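Local structure of PfkB (Polaromonas sp. JS666, 4DU5) at residues T31-A35 with E61-A65; D190-R194 with E224-L228; N209-T213 with F240-L244. The protein is a pfkB-family carbohydrate kinase that probably transfers a phosphoryl group from ATP to a sugar or sugar-like substrate, whose identity is not established. All coordinates share one frame; numbering follows the deposited sequence.

Interaction 1. Residues T31-A35 with E61-A65; sequences TFGEA and ETNVA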
ATOM      1  N   THR A  31     -10.952   6.402  22.664  1.00 25.79           N
ATOM      2  CA  THR A  31     -11.609   6.012  21.372  1.00 25.19           C
ATOM      3  C   THR A  31     -11.062   4.756  20.748  1.00 25.25           C
ATOM      4  O   THR A  31      -9.877   4.449  20.896  1.00 24.63           O
ATOM      5  CB  THR A  31     -11.466   7.002  20.182  1.00 24.81           C
ATOM      6  OG1 THR A  31     -10.268   7.803  20.297  1.00 23.74           O
ATOM      7  CG2 THR A  31     -12.670   7.800  20.012  1.00 22.90           C
ATOM      8  N   PHE A  32     -11.942   4.112  19.981  1.00 25.50           N
ATOM      9  CA  PHE A  32     -11.633   2.963  19.149  1.00 26.57           C
ATOM     10  C   PHE A  32     -11.654   3.355  17.672  1.00 26.56           C
ATOM     11  O   PHE A  32     -12.583   4.015  17.209  1.00 26.98           O
ATOM     12  CB  PHE A  32     -12.638   1.838  19.406  1.00 26.04           C
ATOM     13  CG  PHE A  32     -12.424   1.143  20.710  1.00 29.87           C
ATOM     14  CD1 PHE A  32     -12.710   1.792  21.930  1.00 32.90           C
ATOM     15  CD2 PHE A  32     -11.918  -0.159  20.752  1.00 31.30           C
ATOM     16  CE1 PHE A  32     -12.510   1.136  23.178  1.00 31.63           C
ATOM     17  CE2 PHE A  32     -11.707  -0.812  21.981  1.00 31.13           C
ATOM     18  CZ  PHE A  32     -12.008  -0.163  23.197  1.00 31.59           C
ATOM     19  N   GLY A  33     -10.654   2.926  16.916  1.00 26.51           N
ATOM     20  CA  GLY A  33     -10.667   3.261  15.502  1.00 26.59           C
ATOM     21  C   GLY A  33      -9.384   2.997  14.755  1.00 26.54           C
ATOM     22  O   GLY A  33      -8.338   2.707  15.339  1.00 25.52           O
ATOM     23  N   GLU A  34      -9.489   3.110  13.440  1.00 27.26           N
ATOM     24  CA  GLU A  34      -8.389   2.788  12.573  1.00 27.99           C
ATOM     25  C   GLU A  34      -7.702   4.044  12.146  1.00 28.47           C
ATOM     26  O   GLU A  34      -8.330   4.933  11.589  1.00 29.35           O
ATOM     27  CB  GLU A  34      -8.905   2.055  11.358  1.00 27.04           C
ATOM     28  CG  GLU A  34      -7.924   2.052  10.257  1.00 28.89           C
ATOM     29  CD  GLU A  34      -8.129   0.935   9.255  1.00 30.88           C
ATOM     30  OE1 GLU A  34      -9.286   0.508   9.035  1.00 30.63           O
ATOM     31  OE2 GLU A  34      -7.107   0.499   8.674  1.00 32.66           O
ATOM     32  N   ALA A  35      -6.411   4.132  12.403  1.00 29.19           N
ATOM     33  CA  ALA A  35      -5.626   5.147  11.724  1.00 29.68           C
ATOM     34  C   ALA A  35      -5.040   4.538  10.473  1.00 30.27           C
ATOM     35  O   ALA A  35      -4.832   3.347  10.404  1.00 30.20           O
ATOM     36  CB  ALA A  35      -4.528   5.666  12.619  1.00 29.80           C
ATOM     37  N   GLU A  61     -11.326   8.857  14.242  1.00 26.34           N
ATOM     38  CA  GLU A  61     -11.197   8.787  15.670  1.00 26.05           C
ATOM     39  C   GLU A  61      -9.873   9.365  16.113  1.00 25.87           C
ATOM     40  O   GLU A  61      -9.798  10.016  17.161  1.00 25.83           O
ATOM     41  CB  GLU A  61     -11.411   7.371  16.176  1.00 25.79           C
ATOM     42  CG  GLU A  61     -12.880   7.006  16.157  1.00 25.40           C
ATOM     43  CD  GLU A  61     -13.244   6.133  14.958  1.00 26.59           C
ATOM     44  OE1 GLU A  61     -14.423   5.722  14.872  1.00 23.65           O
ATOM     45  OE2 GLU A  61     -12.343   5.831  14.125  1.00 27.29           O
ATOM     46  N   THR A  62      -8.837   9.171  15.304  1.00 25.44           N
ATOM     47  CA  THR A  62      -7.531   9.621  15.736  1.00 25.04           C
ATOM     48  C   THR A  62      -7.406  11.121  15.674  1.00 24.71           C
ATOM     49  O   THR A  62      -6.840  11.710  16.575  1.00 23.95           O
ATOM     50  CB  THR A  62      -6.376   8.921  14.998  1.00 25.35           C
ATOM     51  OG1 THR A  62      -6.382   9.267  13.589  1.00 25.69           O
ATOM     52  CG2 THR A  62      -6.511   7.438  15.192  1.00 25.26           C
ATOM     53  N   ASN A  63      -7.924  11.735  14.608  1.00 25.17           N
ATOM     54  CA  ASN A  63      -7.948  13.207  14.509  1.00 25.06           C
ATOM     55  C   ASN A  63      -8.610  13.798  15.754  1.00 24.15           C
ATOM     56  O   ASN A  63      -8.073  14.753  16.345  1.00 24.72           O
ATOM     57  CB  ASN A  63      -8.651  13.678  13.242  1.00 25.57           C
ATOM     58  CG  ASN A  63      -8.056  13.048  11.982  1.00 29.89           C
ATOM     59  OD1 ASN A  63      -6.824  12.926  11.855  1.00 34.87           O
ATOM     60  ND2 ASN A  63      -8.924  12.638  11.042  1.00 31.48           N
ATOM     61  N   VAL A  64      -9.721  13.213  16.197  1.00 21.71           N
ATOM     62  CA  VAL A  64     -10.376  13.725  17.391  1.00 21.32           C
ATOM     63  C   VAL A  64      -9.447  13.545  18.615  1.00 21.74           C
ATOM     64  O   VAL A  64      -9.351  14.430  19.504  1.00 21.33           O
ATOM     65  CB  VAL A  64     -11.805  13.102  17.597  1.00 20.83           C
ATOM     66  CG1 VAL A  64     -12.374  13.360  18.975  1.00 19.83           C
ATOM     67  CG2 VAL A  64     -12.742  13.654  16.614  1.00 20.87           C
ATOM     68  N   ALA A  65      -8.754  12.401  18.638  1.00 21.62           N
ATOM     69  CA  ALA A  65      -7.866  12.070  19.734  1.00 20.95           C
ATOM     70  C   ALA A  65      -6.703  13.068  19.803  1.00 20.59           C
ATOM     71  O   ALA A  65      -6.409  13.574  20.845  1.00 20.98           O
ATOM     72  CB  ALA A  65      -7.399  10.664  19.603  1.00 20.31           C
TER
HETATM   73  O   HOH W   1     -11.996   3.725  12.316  1.00 24.87           O
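Where the backbone leaves strand 27-32 it runs past the beginning of helix 60-70, bringing the CA atoms of Gly33 and Glu61 to 5.6 Å and those of Ala35 and Thr62 to 6.3 Å. Glu61 carries most of the contact. Its CG stands beside its own backbone N (chi1 -75°), and a bend at the next bond lays the chain along the carbonyl oxygen of Phe32. The same CG packs on Thr31 CG2 at 3.9 Å, the two side chains crossing at a slant. The carboxylate that follows is buried and its oxygens have separate tasks. OE1 takes the backbone N-H of Phe162, while OE2 lies 3.4 Å from Gly33 CA and accepts a bond from a water, 2.8 Å to the water oxygen. That water in turn accepts the N-H of Glu34, with 2.8 Å between Glu34 N and the water oxygen, so one water joins the carboxylate to the loop after the strand. In topology this is the first beta-alpha-beta crossover of the ribokinase-like fold: strands 36-41 and 52-58, part of the smaller sheet, are inserted before helix 60-70 leads into strand 75-81, the parallel neighbour of strand 27-32. Gly33, just past the strand end, is extended (phi 168°, psi 170°), and here a beta carbon would press on the preceding carbonyl and also on Glu61 OE2. Its carbonyl is gripped by Ser79 OG and Trp77 NE1. Farther along, Thr62 sends its hydroxyl back to Gly59 O and leaves its methyl CG2 to meet Ala35 CB at 3.7 Å. One turn on, Ala65 CB faces Thr31 OG1 at 4.1 Å.

Interaction 2. Residues D190-R194 with E224-L228; sequences DPNLR and EGRFL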
ATOM      1  N   ASP A 190     -20.691  10.482  17.283  1.00 30.83           N
ATOM      2  CA  ASP A 190     -20.700  11.291  16.090  1.00 32.20           C
ATOM      3  C   ASP A 190     -21.085  10.409  14.893  1.00 33.08           C
ATOM      4  O   ASP A 190     -20.268   9.629  14.431  1.00 33.06           O
ATOM      5  CB  ASP A 190     -19.326  11.923  15.874  1.00 31.73           C
ATOM      6  CG  ASP A 190     -19.251  12.700  14.575  1.00 33.38           C
ATOM      7  OD1 ASP A 190     -20.298  12.795  13.876  1.00 33.86           O
ATOM      8  OD2 ASP A 190     -18.155  13.232  14.250  1.00 35.01           O
ATOM      9  N   PRO A 191     -22.328  10.554  14.380  1.00 34.56           N
ATOM     10  CA  PRO A 191     -22.865   9.692  13.313  1.00 35.68           C
ATOM     11  C   PRO A 191     -22.306   9.992  11.929  1.00 37.41           C
ATOM     12  O   PRO A 191     -23.051  10.415  11.038  1.00 38.10           O
ATOM     13  CB  PRO A 191     -24.360  10.000  13.333  1.00 35.21           C
ATOM     14  CG  PRO A 191     -24.476  11.336  13.909  1.00 34.62           C
ATOM     15  CD  PRO A 191     -23.323  11.549  14.833  1.00 34.26           C
ATOM     16  N   ASN A 192     -21.010   9.782  11.742  1.00 39.07           N
ATOM     17  CA  ASN A 192     -20.383   9.965  10.436  1.00 40.71           C
ATOM     18  C   ASN A 192     -20.945   9.013   9.406  1.00 41.16           C
ATOM     19  O   ASN A 192     -21.198   7.850   9.717  1.00 41.87           O
ATOM     20  CB  ASN A 192     -18.907   9.662  10.563  1.00 41.28           C
ATOM     21  CG  ASN A 192     -18.127  10.835  11.029  1.00 43.67           C
ATOM     22  OD1 ASN A 192     -18.096  11.880  10.361  1.00 47.52           O
ATOM     23  ND2 ASN A 192     -17.473  10.692  12.171  1.00 43.89           N
ATOM     24  N   LEU A 193     -21.120   9.473   8.175  1.00 41.41           N
ATOM     25  CA  LEU A 193     -21.586   8.581   7.118  1.00 41.24           C
ATOM     26  C   LEU A 193     -20.482   8.305   6.132  1.00 42.00           C
ATOM     27  O   LEU A 193     -20.001   9.218   5.461  1.00 41.81           O
ATOM     28  CB  LEU A 193     -22.764   9.195   6.371  1.00 40.92           C
ATOM     29  CG  LEU A 193     -24.011   9.558   7.136  1.00 39.77           C
ATOM     30  CD1 LEU A 193     -25.119   9.654   6.125  1.00 40.71           C
ATOM     31  CD2 LEU A 193     -24.305   8.497   8.181  1.00 39.51           C
ATOM     32  N   ARG A 194     -20.069   7.054   6.041  1.00 43.24           N
ATOM     33  CA  ARG A 194     -19.157   6.669   4.984  1.00 45.01           C
ATOM     34  C   ARG A 194     -19.821   5.514   4.243  1.00 46.31           C
ATOM     35  O   ARG A 194     -19.829   4.371   4.732  1.00 46.64           O
ATOM     36  CB  ARG A 194     -17.799   6.272   5.546  1.00 45.20           C
ATOM     37  CG  ARG A 194     -17.206   7.274   6.542  1.00 46.57           C
ATOM     38  CD  ARG A 194     -16.148   8.143   5.920  1.00 47.34           C
ATOM     39  NE  ARG A 194     -16.197   9.464   6.518  1.00 47.45           N
ATOM     40  CZ  ARG A 194     -15.323   9.928   7.402  1.00 49.40           C
ATOM     41  NH1 ARG A 194     -14.291   9.178   7.807  1.00 49.28           N
ATOM     42  NH2 ARG A 194     -15.477  11.161   7.878  1.00 49.12           N
ATOM     43  N   GLU A 224     -26.347  14.865   7.326  1.00 44.14           N
ATOM     44  CA  GLU A 224     -26.393  13.508   7.863  1.00 44.25           C
ATOM     45  C   GLU A 224     -27.732  13.281   8.559  1.00 43.87           C
ATOM     46  O   GLU A 224     -28.388  12.274   8.333  1.00 44.35           O
ATOM     47  CB  GLU A 224     -25.252  13.263   8.858  1.00 44.35           C
ATOM     48  CG  GLU A 224     -23.844  13.238   8.268  1.00 46.23           C
ATOM     49  CD  GLU A 224     -23.321  14.618   7.878  1.00 49.07           C
ATOM     50  OE1 GLU A 224     -23.594  15.606   8.612  1.00 48.73           O
ATOM     51  OE2 GLU A 224     -22.645  14.713   6.818  1.00 50.92           O
ATOM     52  N   GLY A 225     -28.138  14.233   9.390  1.00 43.34           N
ATOM     53  CA  GLY A 225     -29.386  14.132  10.129  1.00 43.09           C
ATOM     54  C   GLY A 225     -30.609  13.988   9.251  1.00 42.88           C
ATOM     55  O   GLY A 225     -31.529  13.258   9.589  1.00 42.46           O
ATOM     56  N   ARG A 226     -30.611  14.689   8.119  1.00 43.32           N
ATOM     57  CA  ARG A 226     -31.704  14.602   7.151  1.00 43.62           C
ATOM     58  C   ARG A 226     -31.739  13.186   6.581  1.00 43.50           C
ATOM     59  O   ARG A 226     -32.787  12.551   6.584  1.00 43.64           O
ATOM     60  CB  ARG A 226     -31.612  15.694   6.054  1.00 43.35           C
ATOM     61  N   PHE A 227     -30.587  12.672   6.161  1.00 43.45           N
ATOM     62  CA  PHE A 227     -30.511  11.286   5.716  1.00 44.04           C
ATOM     63  C   PHE A 227     -30.942  10.267   6.770  1.00 43.98           C
ATOM     64  O   PHE A 227     -31.630   9.303   6.456  1.00 43.84           O
ATOM     65  CB  PHE A 227     -29.101  10.954   5.272  1.00 44.70           C
ATOM     66  CG  PHE A 227     -28.970   9.602   4.612  1.00 46.42           C
ATOM     67  CD1 PHE A 227     -28.812   8.444   5.384  1.00 47.30           C
ATOM     68  CD2 PHE A 227     -28.978   9.494   3.217  1.00 47.93           C
ATOM     69  CE1 PHE A 227     -28.687   7.198   4.791  1.00 47.64           C
ATOM     70  CE2 PHE A 227     -28.847   8.259   2.601  1.00 49.07           C
ATOM     71  CZ  PHE A 227     -28.701   7.097   3.397  1.00 49.79           C
ATOM     72  N   LEU A 228     -30.519  10.477   8.014  1.00 44.12           N
ATOM     73  CA  LEU A 228     -30.701   9.494   9.070  1.00 43.98           C
ATOM     74  C   LEU A 228     -32.108   9.462   9.620  1.00 43.69           C
ATOM     75  O   LEU A 228     -32.646   8.401   9.903  1.00 43.75           O
ATOM     76  CB  LEU A 228     -29.698   9.731  10.209  1.00 44.20           C
ATOM     77  CG  LEU A 228     -28.216   9.421   9.947  1.00 44.93           C
ATOM     78  CD1 LEU A 228     -27.364   9.788  11.112  1.00 44.47           C
ATOM     79  CD2 LEU A 228     -27.984   7.957   9.607  1.00 47.04           C
TER
HETATM   80  O   HOH W   2     -20.872  12.158   6.968  1.00 25.88           O
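Leu193 lies against three residues of helix 222-229 and carries the largest share of the contact. Its side chain sets out toward the helix and its two methyls part: CD1 approaches Phe227 CD1 obliquely at 4.0 Å, and CD2 slides past Leu228 CD2, also at 4.0 Å. The tightly packed, buried part is at Pro191, whose CB rests on Leu228 CD1 at 3.7 Å. Pro191 is the centre of an inverse gamma turn, which bends the chain just after strand 186-190. The other side is looser and partly exposed. There Glu224 uses its aliphatic portion, CG meeting Leu193 CG at 3.9 Å, before the chain bends and takes the carboxylate to a water. This water accepts the N-H of Leu193, 3.0 Å from Leu193 N, and donates to Glu224 OE2 at 3.1 Å. Glu224 probably corresponds to the glutamate of the Asn-X-X-Glu motif of pfkB kinases, and the water ties it to the loop after strand 186-190. Phe227 also makes a cation-pi contact with Arg205. Helix 201-212 completes the cluster, its Met204 touching Leu193 and Phe227 and its Ile208 touching Pro191 and Leu228, so this loop packs against both helices.

Interaction 3. Residues N209-T213 with F240-L244; sequences NDLAT and FYRQL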
ATOM      1  N   ASN A 209     -28.121   4.630  13.374  1.00 34.54           N
ATOM      2  CA  ASN A 209     -29.232   4.907  14.311  1.00 34.62           C
ATOM      3  C   ASN A 209     -29.417   3.944  15.475  1.00 34.19           C
ATOM      4  O   ASN A 209     -30.075   4.284  16.442  1.00 35.06           O
ATOM      5  CB  ASN A 209     -30.578   5.041  13.602  1.00 34.70           C
ATOM      6  CG  ASN A 209     -30.715   6.327  12.800  1.00 34.93           C
ATOM      7  OD1 ASN A 209     -30.011   7.304  13.017  1.00 35.08           O
ATOM      8  ND2 ASN A 209     -31.645   6.321  11.859  1.00 35.48           N
ATOM      9  N   ASP A 210     -28.870   2.742  15.393  1.00 33.82           N
ATOM     10  CA  ASP A 210     -29.026   1.790  16.490  1.00 33.24           C
ATOM     11  C   ASP A 210     -27.917   2.058  17.487  1.00 32.76           C
ATOM     12  O   ASP A 210     -28.084   1.897  18.695  1.00 32.22           O
ATOM     13  CB  ASP A 210     -29.022   0.328  15.976  1.00 33.23           C
ATOM     14  CG  ASP A 210     -28.840  -0.713  17.112  1.00 33.92           C
ATOM     15  OD1 ASP A 210     -29.826  -0.973  17.857  1.00 31.43           O
ATOM     16  OD2 ASP A 210     -27.697  -1.258  17.253  1.00 33.77           O
ATOM     17  N   LEU A 211     -26.771   2.465  16.962  1.00 32.78           N
ATOM     18  CA  LEU A 211     -25.688   2.938  17.801  1.00 32.99           C
ATOM     19  C   LEU A 211     -26.133   4.184  18.604  1.00 33.38           C
ATOM     20  O   LEU A 211     -25.722   4.391  19.748  1.00 33.06           O
ATOM     21  CB  LEU A 211     -24.454   3.232  16.944  1.00 32.34           C
ATOM     22  CG  LEU A 211     -23.714   2.033  16.358  1.00 31.58           C
ATOM     23  CD1 LEU A 211     -23.010   2.382  15.040  1.00 30.60           C
ATOM     24  CD2 LEU A 211     -22.731   1.469  17.355  1.00 29.90           C
ATOM     25  N   ALA A 212     -26.997   4.996  17.998  1.00 34.08           N
ATOM     26  CA  ALA A 212     -27.468   6.220  18.632  1.00 34.71           C
ATOM     27  C   ALA A 212     -28.162   5.888  19.929  1.00 35.03           C
ATOM     28  O   ALA A 212     -28.113   6.661  20.872  1.00 36.03           O
ATOM     29  CB  ALA A 212     -28.392   6.985  17.704  1.00 34.66           C
ATOM     30  N   THR A 213     -28.806   4.725  19.955  1.00 35.43           N
ATOM     31  CA  THR A 213     -29.344   4.067  21.167  1.00 35.24           C
ATOM     32  C   THR A 213     -28.372   3.928  22.360  1.00 34.51           C
ATOM     33  O   THR A 213     -28.783   3.572  23.445  1.00 35.25           O
ATOM     34  CB  THR A 213     -29.915   2.650  20.752  1.00 35.92           C
ATOM     35  OG1 THR A 213     -31.206   2.796  20.121  1.00 36.56           O
ATOM     36  CG2 THR A 213     -29.989   1.645  21.923  1.00 36.65           C
ATOM     37  N   PHE A 240     -35.446  13.443  17.366  1.00 40.27           N
ATOM     38  CA  PHE A 240     -35.278  12.064  16.941  1.00 39.82           C
ATOM     39  C   PHE A 240     -34.282  11.307  17.826  1.00 39.46           C
ATOM     40  O   PHE A 240     -34.504  10.143  18.171  1.00 39.60           O
ATOM     41  CB  PHE A 240     -34.798  12.030  15.484  1.00 40.41           C
ATOM     42  CG  PHE A 240     -34.673  10.654  14.924  1.00 40.50           C
ATOM     43  CD1 PHE A 240     -33.526   9.894  15.155  1.00 41.99           C
ATOM     44  CD2 PHE A 240     -35.705  10.105  14.176  1.00 40.46           C
ATOM     45  CE1 PHE A 240     -33.414   8.594  14.648  1.00 42.54           C
ATOM     46  CE2 PHE A 240     -35.607   8.824  13.659  1.00 41.34           C
ATOM     47  CZ  PHE A 240     -34.461   8.055  13.897  1.00 41.57           C
ATOM     48  N   TYR A 241     -33.178  11.957  18.180  1.00 38.97           N
ATOM     49  CA  TYR A 241     -32.167  11.308  19.005  1.00 38.71           C
ATOM     50  C   TYR A 241     -32.400  11.475  20.482  1.00 39.11           C
ATOM     51  O   TYR A 241     -31.849  10.719  21.286  1.00 39.11           O
ATOM     52  CB  TYR A 241     -30.765  11.761  18.622  1.00 38.30           C
ATOM     53  CG  TYR A 241     -30.418  11.340  17.237  1.00 37.33           C
ATOM     54  CD1 TYR A 241     -30.101  10.018  16.952  1.00 36.19           C
ATOM     55  CD2 TYR A 241     -30.447  12.249  16.196  1.00 37.62           C
ATOM     56  CE1 TYR A 241     -29.812   9.614  15.670  1.00 34.80           C
ATOM     57  CE2 TYR A 241     -30.132  11.862  14.908  1.00 37.25           C
ATOM     58  CZ  TYR A 241     -29.826  10.538  14.658  1.00 35.61           C
ATOM     59  OH  TYR A 241     -29.531  10.158  13.379  1.00 35.34           O
ATOM     60  N   ARG A 242     -33.212  12.461  20.847  1.00 39.90           N
ATOM     61  CA  ARG A 242     -33.653  12.582  22.236  1.00 40.48           C
ATOM     62  C   ARG A 242     -34.576  11.427  22.513  1.00 41.06           C
ATOM     63  O   ARG A 242     -34.517  10.820  23.579  1.00 41.46           O
ATOM     64  CB  ARG A 242     -34.406  13.892  22.499  1.00 40.40           C
ATOM     65  CG  ARG A 242     -33.603  15.169  22.304  1.00 38.43           C
ATOM     66  CD  ARG A 242     -32.400  15.281  23.256  1.00 36.69           C
ATOM     67  NE  ARG A 242     -32.674  14.938  24.650  1.00 33.11           N
ATOM     68  CZ  ARG A 242     -33.270  15.734  25.525  1.00 30.19           C
ATOM     69  NH1 ARG A 242     -33.692  16.934  25.154  1.00 30.73           N
ATOM     70  NH2 ARG A 242     -33.459  15.321  26.765  1.00 26.01           N
ATOM     71  N   GLN A 243     -35.431  11.119  21.546  1.00 41.87           N
ATOM     72  CA  GLN A 243     -36.418  10.063  21.754  1.00 43.28           C
ATOM     73  C   GLN A 243     -35.781   8.691  21.842  1.00 42.83           C
ATOM     74  O   GLN A 243     -36.235   7.872  22.637  1.00 42.56           O
ATOM     75  CB  GLN A 243     -37.554  10.114  20.724  1.00 43.61           C
ATOM     76  CG  GLN A 243     -38.764  10.859  21.265  1.00 47.03           C
ATOM     77  CD  GLN A 243     -39.290  11.915  20.296  1.00 52.98           C
ATOM     78  OE1 GLN A 243     -39.531  11.637  19.107  1.00 56.22           O
ATOM     79  NE2 GLN A 243     -39.472  13.140  20.802  1.00 55.07           N
ATOM     80  N   LEU A 244     -34.732   8.462  21.047  1.00 42.72           N
ATOM     81  CA  LEU A 244     -33.921   7.248  21.158  1.00 42.69           C
ATOM     82  C   LEU A 244     -33.061   7.211  22.420  1.00 42.62           C
ATOM     83  O   LEU A 244     -32.308   6.258  22.624  1.00 43.32           O
ATOM     84  CB  LEU A 244     -33.023   7.076  19.951  1.00 42.57           C
ATOM     85  CG  LEU A 244     -33.639   6.527  18.661  1.00 44.23           C
ATOM     86  CD1 LEU A 244     -32.508   6.351  17.634  1.00 44.26           C
ATOM     87  CD2 LEU A 244     -34.411   5.209  18.864  1.00 43.64           C
TER
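Tyr241 and Asn209 make the polar link between helices 201-212 and 234-243. The phenol OH donates to Asn209 OD1 across 2.9 Å, meeting the C=O at an angle of 154° and tilted 18° out of the carbonyl plane. OD1 lies near the edge of the phenol ring. In Asn209, CG lies anti to the carbonyl carbon (chi1 -72°), which carries the amide to the neighbouring helix. Its ND2 has a further partner in the carbonyl of Leu228, so both ends of the amide are bonded and its rotation is fixed. With an alanine here, the Tyr241 hydroxyl and the Leu228 carbonyl would probably each lose a partner and the tyrosine ring would be less firmly held.

Van der Waals packing surrounds this bond. Ala212 CB comes to the edge of the Tyr241 ring, 3.6 Å from CD1. Phe240 places its CD1 over the centre of one face of the same ring, while its CZ approaches Asn209 ND2 obliquely at 3.9 Å. Leu244, just past the end of its helix, sets its CD1 against Ala212 CB at 4.2 Å and also beside the carbonyl oxygen of Asn209. Thr213 OG1 lies 4.2 Å from Leu244 CD2.

The two helices belong to successive beta-alpha-beta crossovers, one leading from strand 186-190 to strand 217-218 and the next on to strand 248-252, as expected of the Rossmann-like core of a ribokinase-type kinase.

Interactions 2 and 3 form one continuous patch, their centres about 12 Å apart. Their segments alternate along the chain, and Asn209 and Leu228 join the two contacts, with 3.0 Å from Asn209 ND2 to Leu228 O. Interaction 1 is closed earlier in the sequence and lies deeper, centred about 18 Å from interaction 2 and 22 Å from interaction 3; its nearest atoms are about 6 Å and 9 Å from theirs, without touching. Interaction 1 and the Glu224 end of interaction 2 probably border the active site, interaction 3 lying farther out: Asn63 touches Asp285, in the glycine-rich GAGD sequence whose aspartate is the catalytic base in ribokinase relatives.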